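Long-range contacts in transcriptional regulator (Streptococcus pneumoniae, PDB 2GNP), which probably controls transcription in response to a small sugar-like effector, which a putative sugar-binding domain of the Rossmann-like class would recognise: residues Y87-G92 / N146-L151; A122-E127 / E208-I213; V156-F161 / G188-R193. One frame throughout, in Å; residues are numbered along the deposited sequence.

Contact 1 of 3, residues Y87-G92 / N146-L151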
ATOM      1  N   TYR A  87      -8.414  10.740  -0.589  1.00 10.63           N
ATOM      2  CA  TYR A  87      -7.153  11.517  -0.458  1.00 11.40           C
ATOM      3  C   TYR A  87      -6.029  10.628  -1.011  1.00 10.93           C
ATOM      4  O   TYR A  87      -6.136   9.401  -1.009  1.00 11.78           O
ATOM      5  CB  TYR A  87      -6.831  11.816   1.009  1.00 12.27           C
ATOM      6  CG  TYR A  87      -7.920  12.601   1.688  1.00 12.44           C
ATOM      7  CD1 TYR A  87      -8.940  11.912   2.325  1.00 11.23           C
ATOM      8  CD2 TYR A  87      -7.927  14.001   1.675  1.00 11.93           C
ATOM      9  CE1 TYR A  87     -10.005  12.615   2.958  1.00 14.56           C
ATOM     10  CE2 TYR A  87      -8.969  14.714   2.313  1.00 14.61           C
ATOM     11  CZ  TYR A  87      -9.999  13.975   2.928  1.00 14.02           C
ATOM     12  OH  TYR A  87     -11.035  14.667   3.536  1.00 19.16           O
ATOM     13  N   PRO A  88      -4.934  11.264  -1.494  1.00 11.47           N
ATOM     14  CA  PRO A  88      -3.713  10.528  -1.856  1.00 11.34           C
ATOM     15  C   PRO A  88      -2.856  10.349  -0.618  1.00 11.82           C
ATOM     16  O   PRO A  88      -2.708  11.301   0.184  1.00 12.97           O
ATOM     17  CB  PRO A  88      -3.002  11.486  -2.862  1.00 11.65           C
ATOM     18  CG  PRO A  88      -3.413  12.944  -2.383  1.00 11.78           C
ATOM     19  CD  PRO A  88      -4.889  12.695  -1.786  1.00 10.68           C
ATOM     20  N   LEU A  89      -2.303   9.150  -0.462  1.00 11.73           N
ATOM     21  CA  LEU A  89      -1.333   8.867   0.607  1.00 11.92           C
ATOM     22  C   LEU A  89       0.093   9.235   0.133  1.00 12.75           C
ATOM     23  O   LEU A  89       0.990   9.511   0.961  1.00 12.00           O
ATOM     24  CB  LEU A  89      -1.346   7.415   1.017  1.00  9.82           C
ATOM     25  CG  LEU A  89      -2.695   6.989   1.664  1.00  9.59           C
ATOM     26  CD1 LEU A  89      -2.633   5.459   1.699  1.00 13.21           C
ATOM     27  CD2 LEU A  89      -2.856   7.634   3.071  1.00 12.65           C
ATOM     28  N   ALA A  90       0.294   9.187  -1.158  1.00 12.70           N
ATOM     29  CA  ALA A  90       1.595   9.357  -1.772  1.00 14.94           C
ATOM     30  C   ALA A  90       1.369   9.352  -3.288  1.00 17.88           C
ATOM     31  O   ALA A  90       0.484   8.621  -3.788  1.00 19.12           O
ATOM     32  CB  ALA A  90       2.521   8.193  -1.361  1.00 14.18           C
ATOM     33  N   GLY A  91       2.187  10.129  -3.984  1.00 18.48           N
ATOM     34  CA  GLY A  91       2.183  10.107  -5.447  1.00 22.90           C
ATOM     35  C   GLY A  91       3.037   8.894  -5.804  1.00 25.24           C
ATOM     36  O   GLY A  91       3.862   8.420  -5.007  1.00 27.09           O
ATOM     37  N   GLY A  92       2.849   8.339  -6.971  1.00 28.43           N
ATOM     38  CA  GLY A  92       3.736   7.235  -7.274  1.00 28.67           C
ATOM     39  C   GLY A  92       4.952   7.796  -7.957  1.00 29.95           C
ATOM     40  O   GLY A  92       5.131   9.008  -8.021  1.00 30.31           O
ATOM     41  N   ASN A 146      -3.215  17.459   7.409  1.00 16.28           N
ATOM     42  CA  ASN A 146      -4.096  17.197   8.550  1.00 16.15           C
ATOM     43  C   ASN A 146      -4.937  15.952   8.313  1.00 16.41           C
ATOM     44  O   ASN A 146      -5.127  15.161   9.204  1.00 16.10           O
ATOM     45  CB  ASN A 146      -4.987  18.392   8.843  1.00 17.93           C
ATOM     46  CG  ASN A 146      -4.201  19.548   9.499  1.00 20.92           C
ATOM     47  OD1 ASN A 146      -3.112  19.322  10.034  1.00 22.66           O
ATOM     48  ND2 ASN A 146      -4.782  20.748   9.507  1.00 20.35           N
ATOM     49  N   SER A 147      -5.418  15.812   7.091  1.00 15.33           N
ATOM     50  CA  SER A 147      -6.209  14.668   6.733  1.00 15.34           C
ATOM     51  C   SER A 147      -5.435  13.349   6.864  1.00 14.23           C
ATOM     52  O   SER A 147      -5.992  12.334   7.273  1.00 14.26           O
ATOM     53  CB  SER A 147      -6.867  14.855   5.341  1.00 12.94           C
ATOM     54  OG  SER A 147      -7.904  15.868   5.356  1.00 16.06           O
ATOM     55  N   TRP A 148      -4.130  13.349   6.555  1.00 15.76           N
ATOM     56  CA  TRP A 148      -3.318  12.156   6.827  1.00 16.29           C
ATOM     57  C   TRP A 148      -3.295  11.700   8.279  1.00 18.01           C
ATOM     58  O   TRP A 148      -2.958  10.538   8.546  1.00 17.63           O
ATOM     59  CB  TRP A 148      -1.883  12.393   6.362  1.00 16.36           C
ATOM     60  CG  TRP A 148      -1.637  12.394   4.884  1.00 14.87           C
ATOM     61  CD1 TRP A 148      -2.411  11.781   3.877  1.00 12.00           C
ATOM     62  CD2 TRP A 148      -0.485  12.915   4.237  1.00 14.43           C
ATOM     63  NE1 TRP A 148      -1.828  11.956   2.668  1.00 13.70           N
ATOM     64  CE2 TRP A 148      -0.640  12.662   2.846  1.00 14.40           C
ATOM     65  CE3 TRP A 148       0.667  13.627   4.691  1.00 16.06           C
ATOM     66  CZ2 TRP A 148       0.295  13.065   1.904  1.00 15.28           C
ATOM     67  CZ3 TRP A 148       1.610  14.038   3.723  1.00 13.03           C
ATOM     68  CH2 TRP A 148       1.422  13.755   2.359  1.00 15.71           C
ATOM     69  N   LYS A 149      -3.627  12.609   9.200  1.00 17.48           N
ATOM     70  CA  LYS A 149      -3.647  12.301  10.629  1.00 19.63           C
ATOM     71  C   LYS A 149      -4.983  11.775  11.102  1.00 19.43           C
ATOM     72  O   LYS A 149      -5.087  11.334  12.242  1.00 20.60           O
ATOM     73  CB  LYS A 149      -3.173  13.493  11.471  1.00 19.67           C
ATOM     74  CG  LYS A 149      -1.730  13.916  11.066  1.00 22.46           C
ATOM     75  CD  LYS A 149      -1.262  15.193  11.727  1.00 24.60           C
ATOM     76  CE  LYS A 149       0.227  15.479  11.453  1.00 26.60           C
ATOM     77  NZ  LYS A 149       1.190  14.292  11.489  1.00 34.10           N
ATOM     78  N   ASP A 150      -6.003  11.837  10.254  1.00 17.88           N
ATOM     79  CA  ASP A 150      -7.290  11.345  10.698  1.00 19.37           C
ATOM     80  C   ASP A 150      -8.101  10.566   9.639  1.00 18.42           C
ATOM     81  O   ASP A 150      -9.357  10.599   9.595  1.00 19.69           O
ATOM     82  CB  ASP A 150      -8.081  12.459  11.402  1.00 21.79           C
ATOM     83  CG  ASP A 150      -8.838  13.274  10.474  1.00 27.18           C
ATOM     84  OD1 ASP A 150      -8.296  13.584   9.395  1.00 26.52           O
ATOM     85  OD2 ASP A 150     -10.017  13.564  10.807  1.00 35.75           O
ATOM     86  N   LEU A 151      -7.371   9.796   8.828  1.00 14.22           N
ATOM     87  CA  LEU A 151      -8.055   8.927   7.866  1.00 13.48           C
ATOM     88  C   LEU A 151      -8.724   7.758   8.569  1.00 12.73           C
ATOM     89  O   LEU A 151      -8.274   7.265   9.610  1.00 14.09           O
ATOM     90  CB  LEU A 151      -7.069   8.360   6.884  1.00 10.69           C
ATOM     91  CG  LEU A 151      -6.509   9.439   5.938  1.00 13.39           C
ATOM     92  CD1 LEU A 151      -5.464   8.691   5.057  1.00 16.44           C
ATOM     93  CD2 LEU A 151      -7.549  10.193   5.099  1.00 10.43           C
TER

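Contact 2 of 3, residues A122-E127 / E208-I213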
ATOM      1  N   ALA A 122       2.149  17.511  -5.905  1.00 21.20           N
ATOM      2  CA  ALA A 122       3.629  17.541  -5.721  1.00 20.19           C
ATOM      3  C   ALA A 122       4.248  16.226  -6.108  1.00 18.85           C
ATOM      4  O   ALA A 122       3.635  15.164  -5.904  1.00 20.58           O
ATOM      5  CB  ALA A 122       3.982  17.857  -4.275  1.00 19.21           C
ATOM      6  N   THR A 123       5.476  16.314  -6.645  1.00 18.71           N
ATOM      7  CA  THR A 123       6.326  15.163  -6.954  1.00 18.00           C
ATOM      8  C   THR A 123       6.719  14.429  -5.669  1.00 16.35           C
ATOM      9  O   THR A 123       7.013  15.067  -4.640  1.00 15.94           O
ATOM     10  CB  THR A 123       7.629  15.689  -7.639  1.00 19.78           C
ATOM     11  OG1 THR A 123       7.264  16.376  -8.854  1.00 23.71           O
ATOM     12  CG2 THR A 123       8.527  14.578  -7.989  1.00 23.36           C
ATOM     13  N   ILE A 124       6.719  13.104  -5.737  1.00 15.14           N
ATOM     14  CA  ILE A 124       6.871  12.294  -4.524  1.00 14.65           C
ATOM     15  C   ILE A 124       8.222  12.534  -3.800  1.00 14.63           C
ATOM     16  O   ILE A 124       8.246  12.607  -2.588  1.00 15.25           O
ATOM     17  CB  ILE A 124       6.629  10.779  -4.845  1.00 15.64           C
ATOM     18  CG1 ILE A 124       6.819   9.879  -3.609  1.00 17.21           C
ATOM     19  CG2 ILE A 124       7.503  10.323  -5.982  1.00 15.12           C
ATOM     20  CD1 ILE A 124       5.860  10.180  -2.463  1.00 17.57           C
ATOM     21  N   VAL A 125       9.323  12.672  -4.543  1.00 14.49           N
ATOM     22  CA  VAL A 125      10.649  12.914  -3.898  1.00 14.55           C
ATOM     23  C   VAL A 125      11.193  14.286  -4.359  1.00 16.32           C
ATOM     24  O   VAL A 125      11.359  14.523  -5.574  1.00 15.94           O
ATOM     25  CB  VAL A 125      11.703  11.813  -4.289  1.00 14.11           C
ATOM     26  CG1 VAL A 125      13.101  12.183  -3.723  1.00 16.65           C
ATOM     27  CG2 VAL A 125      11.255  10.407  -3.811  1.00 16.63           C
ATOM     28  N   GLN A 126      11.460  15.165  -3.383  1.00 16.62           N
ATOM     29  CA  GLN A 126      11.968  16.493  -3.673  1.00 18.70           C
ATOM     30  C   GLN A 126      13.502  16.393  -3.612  1.00 18.92           C
ATOM     31  O   GLN A 126      14.056  15.435  -3.022  1.00 18.81           O
ATOM     32  CB  GLN A 126      11.454  17.514  -2.654  1.00 18.75           C
ATOM     33  CG  GLN A 126       9.930  17.610  -2.563  1.00 18.70           C
ATOM     34  CD  GLN A 126       9.347  18.253  -3.795  1.00 19.12           C
ATOM     35  OE1 GLN A 126       8.339  17.774  -4.366  1.00 20.75           O
ATOM     36  NE2 GLN A 126       9.971  19.365  -4.242  1.00 13.68           N
ATOM     37  N   GLU A 127      14.148  17.391  -4.231  1.00 23.18           N
ATOM     38  CA  GLU A 127      15.619  17.564  -4.258  1.00 25.22           C
ATOM     39  C   GLU A 127      16.288  17.635  -2.883  1.00 25.61           C
ATOM     40  O   GLU A 127      17.372  17.077  -2.673  1.00 26.82           O
ATOM     41  CB  GLU A 127      15.934  18.814  -5.110  1.00 26.42           C
ATOM     42  CG  GLU A 127      15.586  18.614  -6.616  1.00 31.03           C
ATOM     43  CD  GLU A 127      15.191  19.892  -7.352  1.00 38.62           C
ATOM     44  OE1 GLU A 127      16.072  20.460  -8.035  1.00 40.47           O
ATOM     45  OE2 GLU A 127      14.007  20.334  -7.270  1.00 41.26           O
ATOM     46  N   GLU A 208      13.048  12.396   4.693  1.00 17.16           N
ATOM     47  CA  GLU A 208      12.743  13.838   4.905  1.00 18.57           C
ATOM     48  C   GLU A 208      12.489  14.631   3.582  1.00 18.11           C
ATOM     49  O   GLU A 208      12.119  15.818   3.588  1.00 20.30           O
ATOM     50  CB  GLU A 208      13.877  14.472   5.805  1.00 18.40           C
ATOM     51  CG  GLU A 208      13.976  13.782   7.161  1.00 20.25           C
ATOM     52  CD  GLU A 208      14.839  14.506   8.208  1.00 23.86           C
ATOM     53  OE1 GLU A 208      15.826  15.142   7.800  1.00 26.37           O
ATOM     54  OE2 GLU A 208      14.502  14.402   9.421  1.00 29.28           O
ATOM     55  N   ARG A 209      12.672  13.991   2.441  1.00 15.58           N
ATOM     56  CA  ARG A 209      12.501  14.618   1.155  1.00 16.23           C
ATOM     57  C   ARG A 209      11.189  14.134   0.485  1.00 13.86           C
ATOM     58  O   ARG A 209      10.904  14.547  -0.639  1.00 15.12           O
ATOM     59  CB  ARG A 209      13.643  14.264   0.174  1.00 17.01           C
ATOM     60  CG  ARG A 209      14.950  15.034   0.349  1.00 21.86           C
ATOM     61  CD  ARG A 209      16.156  14.251  -0.240  1.00 18.22           C
ATOM     62  NE  ARG A 209      16.010  13.758  -1.616  1.00 22.73           N
ATOM     63  CZ  ARG A 209      16.642  12.695  -2.079  1.00 25.22           C
ATOM     64  NH1 ARG A 209      17.410  11.985  -1.264  1.00 23.64           N
ATOM     65  NH2 ARG A 209      16.481  12.306  -3.336  1.00 29.10           N
ATOM     66  N   THR A 210      10.475  13.239   1.184  1.00 14.59           N
ATOM     67  CA  THR A 210       9.354  12.503   0.541  1.00 13.61           C
ATOM     68  C   THR A 210       7.995  13.140   0.934  1.00 13.51           C
ATOM     69  O   THR A 210       7.736  13.436   2.106  1.00 12.90           O
ATOM     70  CB  THR A 210       9.428  11.027   0.923  1.00 14.57           C
ATOM     71  OG1 THR A 210      10.689  10.514   0.469  1.00 15.33           O
ATOM     72  CG2 THR A 210       8.266  10.210   0.279  1.00 14.14           C
ATOM     73  N   ILE A 211       7.155  13.333  -0.106  1.00 12.69           N
ATOM     74  CA  ILE A 211       5.893  13.995   0.077  1.00 11.86           C
ATOM     75  C   ILE A 211       4.841  12.877   0.195  1.00 12.15           C
ATOM     76  O   ILE A 211       4.154  12.527  -0.763  1.00 12.81           O
ATOM     77  CB  ILE A 211       5.534  14.976  -1.075  1.00 13.26           C
ATOM     78  CG1 ILE A 211       6.625  16.046  -1.240  1.00 13.77           C
ATOM     79  CG2 ILE A 211       4.189  15.668  -0.743  1.00 11.48           C
ATOM     80  CD1 ILE A 211       6.906  16.843   0.004  1.00 15.44           C
ATOM     81  N   ALA A 212       4.777  12.278   1.369  1.00 11.68           N
ATOM     82  CA  ALA A 212       3.841  11.155   1.607  1.00 12.21           C
ATOM     83  C   ALA A 212       3.456  11.106   3.058  1.00 10.59           C
ATOM     84  O   ALA A 212       4.150  11.626   3.935  1.00 10.60           O
ATOM     85  CB  ALA A 212       4.542   9.833   1.256  1.00 11.99           C
ATOM     86  N   ILE A 213       2.350  10.428   3.337  1.00 10.24           N
ATOM     87  CA  ILE A 213       2.010  10.117   4.732  1.00 10.02           C
ATOM     88  C   ILE A 213       3.183   9.461   5.443  1.00 11.01           C
ATOM     89  O   ILE A 213       3.897   8.696   4.850  1.00 11.65           O
ATOM     90  CB  ILE A 213       0.747   9.244   4.816  1.00 11.02           C
ATOM     91  CG1 ILE A 213       0.192   9.151   6.230  1.00 12.21           C
ATOM     92  CG2 ILE A 213       0.957   7.846   4.180  1.00 11.26           C
ATOM     93  CD1 ILE A 213      -1.199   8.401   6.244  1.00 11.38           C
TER
HETATM   94  O   HOH W   1       3.687  12.621  -3.586  1.00 18.46           O

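Contact 3 of 3, residues V156-F161 / G188-R193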
ATOM      1  N   VAL A 156      -3.538   0.346   0.156  1.00 10.03           N
ATOM      2  CA  VAL A 156      -2.142   0.472  -0.308  1.00 10.25           C
ATOM      3  C   VAL A 156      -1.654  -0.849  -0.970  1.00  9.59           C
ATOM      4  O   VAL A 156      -2.130  -1.959  -0.661  1.00 11.19           O
ATOM      5  CB  VAL A 156      -1.180   0.816   0.862  1.00  9.75           C
ATOM      6  CG1 VAL A 156      -1.604   2.106   1.561  1.00 12.03           C
ATOM      7  CG2 VAL A 156      -1.026  -0.374   1.857  1.00 11.40           C
ATOM      8  N   GLY A 157      -0.762  -0.702  -1.924  1.00 10.98           N
ATOM      9  CA  GLY A 157       0.045  -1.841  -2.398  1.00 12.42           C
ATOM     10  C   GLY A 157       1.365  -1.851  -1.598  1.00 12.90           C
ATOM     11  O   GLY A 157       1.634  -0.946  -0.784  1.00 14.33           O
ATOM     12  N   ILE A 158       2.193  -2.862  -1.842  1.00 12.32           N
ATOM     13  CA  ILE A 158       3.516  -2.978  -1.186  1.00 13.85           C
ATOM     14  C   ILE A 158       4.487  -3.255  -2.314  1.00 13.73           C
ATOM     15  O   ILE A 158       4.279  -4.200  -3.109  1.00 14.49           O
ATOM     16  CB  ILE A 158       3.562  -4.137  -0.139  1.00 13.47           C
ATOM     17  CG1 ILE A 158       2.644  -3.808   1.077  1.00 15.00           C
ATOM     18  CG2 ILE A 158       5.044  -4.397   0.311  1.00 12.82           C
ATOM     19  CD1 ILE A 158       2.386  -5.039   2.026  1.00 14.12           C
ATOM     20  N   GLY A 159       5.546  -2.437  -2.397  1.00 13.43           N
ATOM     21  CA  GLY A 159       6.575  -2.640  -3.438  1.00 13.69           C
ATOM     22  C   GLY A 159       7.798  -3.376  -2.890  1.00 15.02           C
ATOM     23  O   GLY A 159       8.038  -3.401  -1.677  1.00 13.64           O
ATOM     24  N   ASP A 160       8.515  -4.053  -3.786  1.00 15.97           N
ATOM     25  CA  ASP A 160       9.723  -4.758  -3.371  1.00 17.66           C
ATOM     26  C   ASP A 160      10.928  -3.938  -3.826  1.00 18.08           C
ATOM     27  O   ASP A 160      10.742  -2.921  -4.489  1.00 18.82           O
ATOM     28  CB  ASP A 160       9.778  -6.199  -3.957  1.00 18.99           C
ATOM     29  CG  ASP A 160       9.807  -6.226  -5.457  1.00 22.09           C
ATOM     30  OD1 ASP A 160       8.835  -6.748  -6.073  1.00 28.79           O
ATOM     31  OD2 ASP A 160      10.772  -5.718  -6.052  1.00 23.65           O
ATOM     32  N   PHE A 161      12.149  -4.368  -3.495  1.00 17.84           N
ATOM     33  CA  PHE A 161      13.320  -3.591  -3.870  1.00 19.10           C
ATOM     34  C   PHE A 161      14.238  -4.484  -4.688  1.00 20.54           C
ATOM     35  O   PHE A 161      15.463  -4.317  -4.676  1.00 20.05           O
ATOM     36  CB  PHE A 161      14.003  -3.057  -2.630  1.00 19.99           C
ATOM     37  CG  PHE A 161      14.855  -1.854  -2.875  1.00 20.61           C
ATOM     38  CD1 PHE A 161      16.217  -1.904  -2.618  1.00 20.49           C
ATOM     39  CD2 PHE A 161      14.308  -0.680  -3.371  1.00 21.09           C
ATOM     40  CE1 PHE A 161      17.024  -0.758  -2.850  1.00 19.69           C
ATOM     41  CE2 PHE A 161      15.099   0.427  -3.604  1.00 18.26           C
ATOM     42  CZ  PHE A 161      16.457   0.387  -3.324  1.00 21.36           C
ATOM     43  N   GLY A 188      11.881  -3.083   0.748  1.00 15.46           N
ATOM     44  CA  GLY A 188      10.592  -2.798   0.114  1.00 13.88           C
ATOM     45  C   GLY A 188      10.137  -1.388   0.410  1.00 14.71           C
ATOM     46  O   GLY A 188      10.851  -0.578   1.080  1.00 13.81           O
ATOM     47  N   GLU A 189       8.958  -1.065  -0.148  1.00 13.88           N
ATOM     48  CA  GLU A 189       8.322   0.252   0.137  1.00 15.24           C
ATOM     49  C   GLU A 189       6.829   0.160   0.284  1.00 13.08           C
ATOM     50  O   GLU A 189       6.194  -0.759  -0.242  1.00 12.82           O
ATOM     51  CB  GLU A 189       8.696   1.387  -0.798  1.00 18.58           C
ATOM     52  CG  GLU A 189       8.102   1.478  -2.211  1.00 19.44           C
ATOM     53  CD  GLU A 189       6.561   1.553  -2.462  1.00 14.94           C
ATOM     54  OE1 GLU A 189       5.684   2.287  -1.876  1.00 21.06           O
ATOM     55  OE2 GLU A 189       6.161   0.774  -3.386  1.00 18.52           O
ATOM     56  N   ILE A 190       6.314   1.105   1.067  1.00 12.52           N
ATOM     57  CA  ILE A 190       4.872   1.266   1.246  1.00 12.91           C
ATOM     58  C   ILE A 190       4.639   2.756   1.324  1.00 13.47           C
ATOM     59  O   ILE A 190       5.376   3.479   1.992  1.00 12.80           O
ATOM     60  CB  ILE A 190       4.407   0.464   2.510  1.00 13.64           C
ATOM     61  CG1 ILE A 190       2.872   0.336   2.577  1.00 15.15           C
ATOM     62  CG2 ILE A 190       5.013   1.056   3.874  1.00 13.10           C
ATOM     63  CD1 ILE A 190       2.397  -0.680   3.704  1.00 15.83           C
ATOM     64  N   CYS A 191       3.614   3.258   0.618  1.00 13.90           N
ATOM     65  CA  CYS A 191       3.368   4.703   0.552  1.00 14.96           C
ATOM     66  C   CYS A 191       4.642   5.489   0.159  1.00 14.66           C
ATOM     67  O   CYS A 191       4.840   6.591   0.624  1.00 15.02           O
ATOM     68  CB  CYS A 191       2.812   5.251   1.851  1.00 15.68           C
ATOM     69  SG  CYS A 191       1.141   4.600   2.157  1.00 17.59           S
ATOM     70  N   CYS A 192       5.458   4.870  -0.671  1.00 15.57           N
ATOM     71  CA  CYS A 192       6.675   5.454  -1.202  1.00 15.56           C
ATOM     72  C   CYS A 192       7.766   5.694  -0.153  1.00 16.44           C
ATOM     73  O   CYS A 192       8.685   6.492  -0.388  1.00 17.74           O
ATOM     74  CB  CYS A 192       6.304   6.750  -1.985  1.00 16.75           C
ATOM     75  SG  CYS A 192       5.188   6.379  -3.386  1.00 21.64           S
ATOM     76  N   ARG A 193       7.677   4.989   0.964  1.00 13.66           N
ATOM     77  CA  ARG A 193       8.711   4.990   2.026  1.00 14.98           C
ATOM     78  C   ARG A 193       9.372   3.650   2.073  1.00 15.91           C
ATOM     79  O   ARG A 193       8.700   2.618   1.991  1.00 16.53           O
ATOM     80  CB  ARG A 193       8.179   5.443   3.360  1.00 15.69           C
ATOM     81  CG  ARG A 193       7.725   6.930   3.234  1.00 13.79           C
ATOM     82  CD  ARG A 193       7.070   7.331   4.547  1.00 14.89           C
ATOM     83  NE  ARG A 193       6.618   8.728   4.542  1.00 12.27           N
ATOM     84  CZ  ARG A 193       7.436   9.773   4.592  1.00 14.40           C
ATOM     85  NH1 ARG A 193       8.776   9.568   4.654  1.00 12.80           N
ATOM     86  NH2 ARG A 193       6.950  11.033   4.564  1.00 13.86           N
TER
HETATM   87  O   HOH W   2       2.301   1.734  -1.341  1.00 19.71           O

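Contact 1 of 3, residues Y87-G92 / N146-L151
Trp148 reaches across to Pro88 and Leu89, and its indole supplies the polar link between 87-92 and 146-151. CG lies anti to the carbonyl carbon (chi1 -73°), and from CB onward the ring comes in by its edge. CD1 and CE2, on either side of NE1, both lie near Pro88 O, CE2 at 3.6 Å; Leu89 CD2 is farther from CD1, at 4.2 Å. NE1 gives its hydrogen to Pro88 O at 2.7 Å, a nearly straight bond (171°) in the indole plane and on a carbonyl lone pair. Farther out, CZ2 comes within 3.7 Å of Leu89 O. The indole is thus pinned by its N-H while its six-membered ring runs on past the next peptide.

One residue before Pro88, the Tyr87 ring takes Ser147 CB over one face in a CH-pi contact, 4.0 Å from the centroid; Ser147 OG bonds to Asn143 O. Leu151 spreads its two methyls: CD2 touches Tyr87 CD1 at 3.5 Å, and CD1 presses on Leu89 CD2 at a tight 3.4 Å. The contact is buried where the end of strand 85-88 meets the Ser147-Asp150 turn, with strand 60-63 beside Tyr87, strand 153-160 against Leu89 and helix 102-113 against Pro88.

Contact 2 of 3, residues A122-E127 / E208-I213
Val125 and Thr210 form a lone beta bridge, their CA atoms 4.6 Å apart, between two irregular loops that run in opposite directions in this putative sugar-binding domain. Backbone bonds flank the pair: Ile211 N donates to Ile124 O at 2.8 Å, and Gln126 N to Arg209 O at 2.9 Å. Ile124 O is also approached by the CA-H of Thr210, so one carbonyl serves two neighbours of the other loop. A water extends the link toward the start of the first loop, donating to Ile211 O and, weakly, to Ala122 O.

The apolar contacts fall on two sides of the bridge. Ile124 and Thr210 lie side by side and point the same way; CG1 of Ile124 is anti to its backbone N (chi1 178°), and the terminal CD1 meets Thr210 CG2 at 3.6 Å and, a little farther off, the methyl of Ala212. Ile211 instead sets CG1 against CG of Gln126 at 3.9 Å, while its CG2 faces Ala122 CB. Helix 129-136 closes over this second group through Leu131, Ile135 and Leu136.

Charge enters with Arg209. Its NH1 pairs with Asp177 in a salt bridge and bonds to Asn205 OD1, while its NH2 rests against Val125 CG1 at 3.4 Å. The bend at chi3 (51°) turns NE back toward the first loop; there its N-H meets Gln126 O at 2.9 Å, nearly along the C=O axis and within the guanidinium plane.

Contact 3 of 3, residues V156-F161 / G188-R193
Gly188 starts the second segment across from Asp160, the two CA atoms 4.1 Å apart in an antiparallel non-hydrogen-bonded pair. With no side chain on Gly188, its CA comes within 3.2 Å of Gly159 O, and CB of Phe161 sits near its N.

Glu189 forms the hydrogen-bonded pair with Gly159. Gly159 N donates to Glu189 O at 2.8 Å, and Glu189 N returns a bond to Gly159 O at 2.9 Å, from well above the plane of that carbonyl. The Glu189 side chain starts between its own N and carbonyl carbon (chi1 76°) and bends again at chi2, which folds the carboxylate back over the strands on the side where Gly159 carries no side chain. OE2 stands 3.4 Å from Gly159 CA.

Ile190 CD1 touches both Val156 CG2, at 3.9 Å, and Ile158 CG1; the side chain lies alongside Ile158, pointing the same way. Beyond it, Cys191 SG packs on Val156 CG1 at 3.8 Å. Here the strands have parted, and a water fills in, donating to Gly157 O and accepting from Cys191 N.

Cys191 and Cys192 are the middle residues of a type I' turn, closed by backbone bonds in both directions between Ile190 and Arg193, a tight two-residue beta hairpin. Cys192 N is taken by Glu189 OE1 at 2.9 Å, and Arg193 leads away to a salt bridge with Glu201.

Glu189 is buried, and its OE1 takes this peptide N-H of its own hairpin on the anti side, somewhat out of the carboxylate plane; the bond would probably favour negative charge there and ties the turn to the strand that precedes it.

Following the chain from the N terminus, strand 85-88 runs into 87-92, the first half of contact 1. Next comes 122-127, which opens contact 2, and only then does 146-151 close contact 1, so these two loops cross. Contact 3 opens at 156-161 and closes at 188-193, in series with contact 1 and nested inside the loop that 208-213 finally shuts. The three meet in space: Leu89 O probably bonds to Ile213 N, Arg193 reaches the carbonyls of Ala212 and Ile213 in probable hydrogen bonds, and Cys192 packs against both Ala90 and Ile124. Together they join the loops after strands 85-88 and 116-117 to the Ser147-Asp150 turn, the loop between helices 204-207 and 215-218, and hairpin 188-195.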